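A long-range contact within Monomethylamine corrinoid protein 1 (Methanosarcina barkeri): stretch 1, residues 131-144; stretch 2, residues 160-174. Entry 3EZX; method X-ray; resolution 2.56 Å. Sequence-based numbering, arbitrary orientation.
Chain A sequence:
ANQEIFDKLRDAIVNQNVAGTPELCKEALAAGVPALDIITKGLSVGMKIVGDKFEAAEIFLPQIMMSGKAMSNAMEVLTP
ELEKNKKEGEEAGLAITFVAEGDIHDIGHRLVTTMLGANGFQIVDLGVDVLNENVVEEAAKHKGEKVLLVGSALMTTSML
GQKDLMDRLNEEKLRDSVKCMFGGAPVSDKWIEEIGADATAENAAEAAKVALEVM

Stretch 1 131-144: LNENVVEEAAKHKG
Stretch 2, residues 160-174: LGQKDLMDRLNEEKL

Two helices of the same chain pack side by side here, running in broadly the same direction. The first helix begins at Asn132, with Leu131 at its N-cap position, and runs through Ala140; the second includes Gln162 to Asn170. Their axes approach to 9.6 Å and cross at -38°. Three pairs of CA atoms set the register: Asn132 and Leu165 at 5.3 Å, Val136 and Leu169 at 6.4 Å, and Ala140 and Leu174 at 7.1 Å. The CA spacing grows along the series, though its last partner, Leu174, lies beyond the second helix. Within each helix, i to i+4 hydrogen bonds maintain regular geometry, as in Val136 N to Asn132 O (3.0 Å) and Leu169 N to Leu165 O (2.9 Å). Past the second helix the chain turns: Lys173 adopts phi/psi of 30/62°, and Leu174 N donates to Leu169 O at 2.8 Å, which anchors Leu174 beside the first helix.

The apolar contacts follow the helical repeat up to Leu169; Leu174 joins them from the turn that follows. Val136, with chi1 t, is central: its CG2 lies 3.9 Å from Leu165 CD1 and 3.5 Å from Leu169 CD2. A beta-branched side chain suits this position because its two methyls spread over several partners; CG1 also lies 4.3 Å from Leu174 CD2. Leu165 (chi1 t, chi2 p) also meets Val135 and, a turn before Val136, Asn132: its CD1 is 4.1 Å from Val135 CB and 3.6 Å from Asn132 O. Leu169 (chi1 m, chi2 t) points sideways at CB, but its end comes nearer the first helix. Leu174 (chi1 t, chi2 p) has the largest covered area of the contact. Its CD2 packs 3.8 Å from Ala139 CB, 4.0 Å from Ala140 CB and 3.6 Å from Ala140 N; the short alanine side chains let this methyl approach the backbone.

Polar bonding across the stretches is confined to Asn132, whose CB points toward the second helix (chi1 m, chi2 -36°). Its ND2 donates two weak hydrogen bonds, to Gly161 O at 3.1 Å and Asp164 OD1 at 3.3 Å, with N-H...acceptor angles of 125° and 127°. An amide suits this place because one nitrogen can serve a backbone carbonyl and a carboxylate together. Asp164 (chi1 t) also forms a long salt bridge within its own helix, OD2 to Arg168 NE at 3.7 Å, while Arg168 NH1 pairs with Glu171 OE1 at 2.7 Å.

At the far end, Lys143 extends with all four chi angles t. Its aliphatic portion covers Leu174, CD to CD1 at 3.3 Å, a use of lysine that leaves its charged end free of any bond to the second stretch.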

# COMPACT_ATOMS: atom_id res chain seq x y z
N LEU A 131 6.48 -5.23 14.60
CA LEU A 131 6.80 -4.45 15.80
C LEU A 131 7.68 -3.27 15.40
O LEU A 131 8.46 -3.37 14.45
CB LEU A 131 7.56 -5.32 16.81
CG LEU A 131 6.82 -6.52 17.42
CD1 LEU A 131 7.83 -7.45 18.08
CD2 LEU A 131 5.78 -6.04 18.42
N ASN A 132 7.56 -2.16 16.12
CA ASN A 132 8.37 -0.99 15.79
C ASN A 132 9.86 -1.27 15.96
O ASN A 132 10.68 -0.72 15.23
CB ASN A 132 7.96 0.20 16.65
CG ASN A 132 6.59 0.72 16.30
OD1 ASN A 132 6.20 0.72 15.13
ND2 ASN A 132 5.85 1.18 17.30
N GLU A 133 10.20 -2.12 16.91
CA GLU A 133 11.60 -2.46 17.14
C GLU A 133 12.21 -3.29 16.02
O GLU A 133 13.39 -3.15 15.73
CB GLU A 133 11.74 -3.18 18.48
CG GLU A 133 11.53 -2.25 19.67
CD GLU A 133 11.80 -2.92 21.00
OE1 GLU A 133 12.85 -3.59 21.14
OE2 GLU A 133 10.98 -2.76 21.92
N ASN A 134 11.41 -4.15 15.39
CA ASN A 134 11.93 -4.96 14.29
C ASN A 134 12.18 -4.09 13.07
O ASN A 134 12.99 -4.44 12.21
CB ASN A 134 10.97 -6.09 13.93
CG ASN A 134 10.91 -7.17 14.99
OD1 ASN A 134 11.93 -7.57 15.54
ND2 ASN A 134 9.70 -7.65 15.27
N VAL A 135 11.48 -2.96 12.99
CA VAL A 135 11.67 -2.04 11.87
C VAL A 135 12.96 -1.28 12.17
O VAL A 135 13.77 -1.03 11.28
CB VAL A 135 10.50 -1.03 11.74
CG1 VAL A 135 10.78 -0.05 10.61
CG2 VAL A 135 9.20 -1.77 11.46
N VAL A 136 13.13 -0.93 13.44
CA VAL A 136 14.32 -0.23 13.90
C VAL A 136 15.53 -1.14 13.75
O VAL A 136 16.61 -0.69 13.35
CB VAL A 136 14.21 0.20 15.38
CG1 VAL A 136 15.50 0.85 15.83
CG2 VAL A 136 13.05 1.16 15.55
N GLU A 137 15.36 -2.42 14.06
CA GLU A 137 16.45 -3.37 13.94
C GLU A 137 16.85 -3.53 12.48
O GLU A 137 18.03 -3.67 12.16
CB GLU A 137 16.05 -4.73 14.53
CG GLU A 137 16.28 -4.83 16.04
CD GLU A 137 15.83 -6.15 16.62
OE1 GLU A 137 16.10 -7.21 16.00
OE2 GLU A 137 15.22 -6.15 17.71
N GLU A 138 15.85 -3.50 11.60
CA GLU A 138 16.10 -3.65 10.17
C GLU A 138 16.85 -2.42 9.66
O GLU A 138 17.77 -2.54 8.85
CB GLU A 138 14.77 -3.80 9.43
CG GLU A 138 14.90 -4.33 8.01
CD GLU A 138 15.53 -5.71 7.97
OE1 GLU A 138 15.27 -6.51 8.89
OE2 GLU A 138 16.27 -6.01 7.00
N ALA A 139 16.44 -1.25 10.14
CA ALA A 139 17.07 0.01 9.73
C ALA A 139 18.52 0.08 10.21
O ALA A 139 19.37 0.65 9.53
CB ALA A 139 16.28 1.19 10.27
N ALA A 140 18.78 -0.49 11.38
CA ALA A 140 20.12 -0.50 11.96
C ALA A 140 21.08 -1.32 11.11
O ALA A 140 22.21 -0.90 10.86
CB ALA A 140 20.07 -1.06 13.38
N LYS A 141 20.64 -2.49 10.67
CA LYS A 141 21.46 -3.38 9.85
C LYS A 141 21.88 -2.67 8.56
O LYS A 141 22.87 -3.03 7.94
CB LYS A 141 20.68 -4.65 9.47
CG LYS A 141 20.13 -5.44 10.65
CD LYS A 141 19.24 -6.58 10.18
CE LYS A 141 18.52 -7.25 11.34
NZ LYS A 141 17.53 -8.27 10.88
N HIS A 142 21.10 -1.66 8.17
CA HIS A 142 21.38 -0.92 6.95
C HIS A 142 21.77 0.54 7.22
O HIS A 142 21.58 1.41 6.37
CB HIS A 142 20.15 -0.96 6.03
CG HIS A 142 19.84 -2.33 5.50
ND1 HIS A 142 20.63 -2.96 4.57
CD2 HIS A 142 18.84 -3.19 5.80
CE1 HIS A 142 20.12 -4.16 4.30
NE2 HIS A 142 19.04 -4.32 5.04
N LYS A 143 22.32 0.79 8.40
CA LYS A 143 22.72 2.15 8.76
C LYS A 143 23.83 2.65 7.84
O LYS A 143 24.79 1.94 7.57
CB LYS A 143 23.19 2.19 10.21
CG LYS A 143 23.48 3.60 10.73
CD LYS A 143 23.88 3.56 12.20
CE LYS A 143 23.95 4.95 12.79
NZ LYS A 143 24.28 4.91 14.25
N GLY A 144 23.68 3.89 7.38
CA GLY A 144 24.68 4.48 6.52
C GLY A 144 24.37 4.45 5.04
O GLY A 144 24.89 5.27 4.28
N LEU A 160 -1.25 5.28 15.36
CA LEU A 160 -0.67 6.03 16.48
C LEU A 160 0.72 5.51 16.82
O LEU A 160 1.60 6.27 17.23
CB LEU A 160 -1.59 5.93 17.70
CG LEU A 160 -3.01 6.45 17.44
CD1 LEU A 160 -3.85 6.30 18.70
CD2 LEU A 160 -2.95 7.90 16.99
N GLY A 161 0.91 4.20 16.65
CA GLY A 161 2.20 3.60 16.94
C GLY A 161 3.32 4.07 16.04
O GLY A 161 4.49 3.77 16.29
N GLN A 162 2.99 4.81 14.99
CA GLN A 162 4.00 5.30 14.07
C GLN A 162 4.79 6.39 14.78
O GLN A 162 5.96 6.63 14.48
CB GLN A 162 3.36 5.87 12.80
CG GLN A 162 2.47 4.87 12.09
CD GLN A 162 1.86 5.42 10.82
OE1 GLN A 162 1.34 6.54 10.80
NE2 GLN A 162 1.91 4.63 9.75
N LYS A 163 4.14 7.06 15.72
CA LYS A 163 4.79 8.11 16.48
C LYS A 163 5.93 7.45 17.24
O LYS A 163 7.09 7.84 17.11
CB LYS A 163 3.81 8.76 17.47
CG LYS A 163 4.40 9.95 18.21
CD LYS A 163 3.37 10.64 19.09
CE LYS A 163 3.98 11.85 19.80
NZ LYS A 163 2.98 12.58 20.63
N ASP A 164 5.58 6.42 18.01
CA ASP A 164 6.56 5.67 18.79
C ASP A 164 7.74 5.27 17.91
O ASP A 164 8.89 5.44 18.29
CB ASP A 164 5.90 4.43 19.39
CG ASP A 164 6.90 3.49 20.05
OD1 ASP A 164 7.74 2.90 19.34
OD2 ASP A 164 6.85 3.35 21.29
N LEU A 165 7.44 4.74 16.72
CA LEU A 165 8.49 4.33 15.81
C LEU A 165 9.46 5.48 15.58
O LEU A 165 10.67 5.35 15.82
CB LEU A 165 7.88 3.87 14.48
CG LEU A 165 8.79 3.44 13.33
CD1 LEU A 165 9.84 2.44 13.80
CD2 LEU A 165 7.93 2.83 12.22
N MET A 166 8.95 6.62 15.13
CA MET A 166 9.80 7.78 14.89
C MET A 166 10.58 8.13 16.16
O MET A 166 11.77 8.44 16.09
CB MET A 166 8.96 8.98 14.44
CG MET A 166 8.43 8.85 13.03
SD MET A 166 9.73 8.40 11.85
CE MET A 166 10.09 9.98 11.10
N ASP A 167 9.91 8.08 17.30
CA ASP A 167 10.58 8.40 18.56
C ASP A 167 11.70 7.40 18.86
O ASP A 167 12.73 7.78 19.41
CB ASP A 167 9.58 8.41 19.72
CG ASP A 167 8.55 9.52 19.59
OD1 ASP A 167 8.91 10.63 19.15
OD2 ASP A 167 7.37 9.28 19.96
N ARG A 168 11.50 6.14 18.50
CA ARG A 168 12.50 5.11 18.76
C ARG A 168 13.68 5.21 17.80
O ARG A 168 14.78 4.77 18.12
CB ARG A 168 11.89 3.71 18.68
CG ARG A 168 10.77 3.45 19.68
CD ARG A 168 11.16 3.90 21.09
NE ARG A 168 10.18 4.84 21.64
CZ ARG A 168 10.33 5.49 22.80
NH1 ARG A 168 11.42 5.30 23.53
NH2 ARG A 168 9.39 6.32 23.22
N LEU A 169 13.45 5.77 16.62
CA LEU A 169 14.52 5.92 15.64
C LEU A 169 15.49 6.98 16.12
O LEU A 169 16.69 6.92 15.82
CB LEU A 169 13.96 6.31 14.27
CG LEU A 169 13.05 5.30 13.55
CD1 LEU A 169 12.74 5.82 12.16
CD2 LEU A 169 13.75 3.95 13.47
N ASN A 170 14.98 7.95 16.86
CA ASN A 170 15.80 9.04 17.40
C ASN A 170 16.55 8.59 18.64
O ASN A 170 17.74 8.87 18.79
CB ASN A 170 14.92 10.25 17.70
CG ASN A 170 14.49 10.98 16.45
OD1 ASN A 170 14.27 10.37 15.41
ND2 ASN A 170 14.36 12.30 16.54
N GLU A 171 15.86 7.88 19.53
CA GLU A 171 16.48 7.37 20.75
C GLU A 171 17.69 6.53 20.37
O GLU A 171 18.62 6.37 21.16
CB GLU A 171 15.49 6.49 21.52
CG GLU A 171 16.12 5.77 22.71
CD GLU A 171 15.26 4.63 23.22
OE1 GLU A 171 14.12 4.89 23.67
OE2 GLU A 171 15.73 3.47 23.17
N GLU A 172 17.67 6.00 19.16
CA GLU A 172 18.75 5.17 18.66
C GLU A 172 19.56 5.95 17.64
O GLU A 172 20.29 5.36 16.83
CB GLU A 172 18.20 3.90 18.02
CG GLU A 172 17.45 3.00 19.00
CD GLU A 172 18.36 2.42 20.07
OE1 GLU A 172 19.29 1.66 19.71
OE2 GLU A 172 18.15 2.73 21.26
N LYS A 173 19.42 7.27 17.68
CA LYS A 173 20.13 8.16 16.77
C LYS A 173 20.38 7.46 15.44
O LYS A 173 21.52 7.24 15.03
CB LYS A 173 21.46 8.60 17.40
CG LYS A 173 21.29 9.19 18.80
CD LYS A 173 22.59 9.77 19.35
CE LYS A 173 22.37 10.40 20.72
NZ LYS A 173 23.58 11.11 21.22
N LEU A 174 19.28 7.10 14.77
CA LEU A 174 19.32 6.40 13.50
C LEU A 174 18.51 7.17 12.46
O LEU A 174 18.66 6.99 11.25
CB LEU A 174 18.73 5.00 13.69
CG LEU A 174 19.14 3.88 12.74
CD1 LEU A 174 20.63 3.66 12.82
CD2 LEU A 174 18.40 2.60 13.13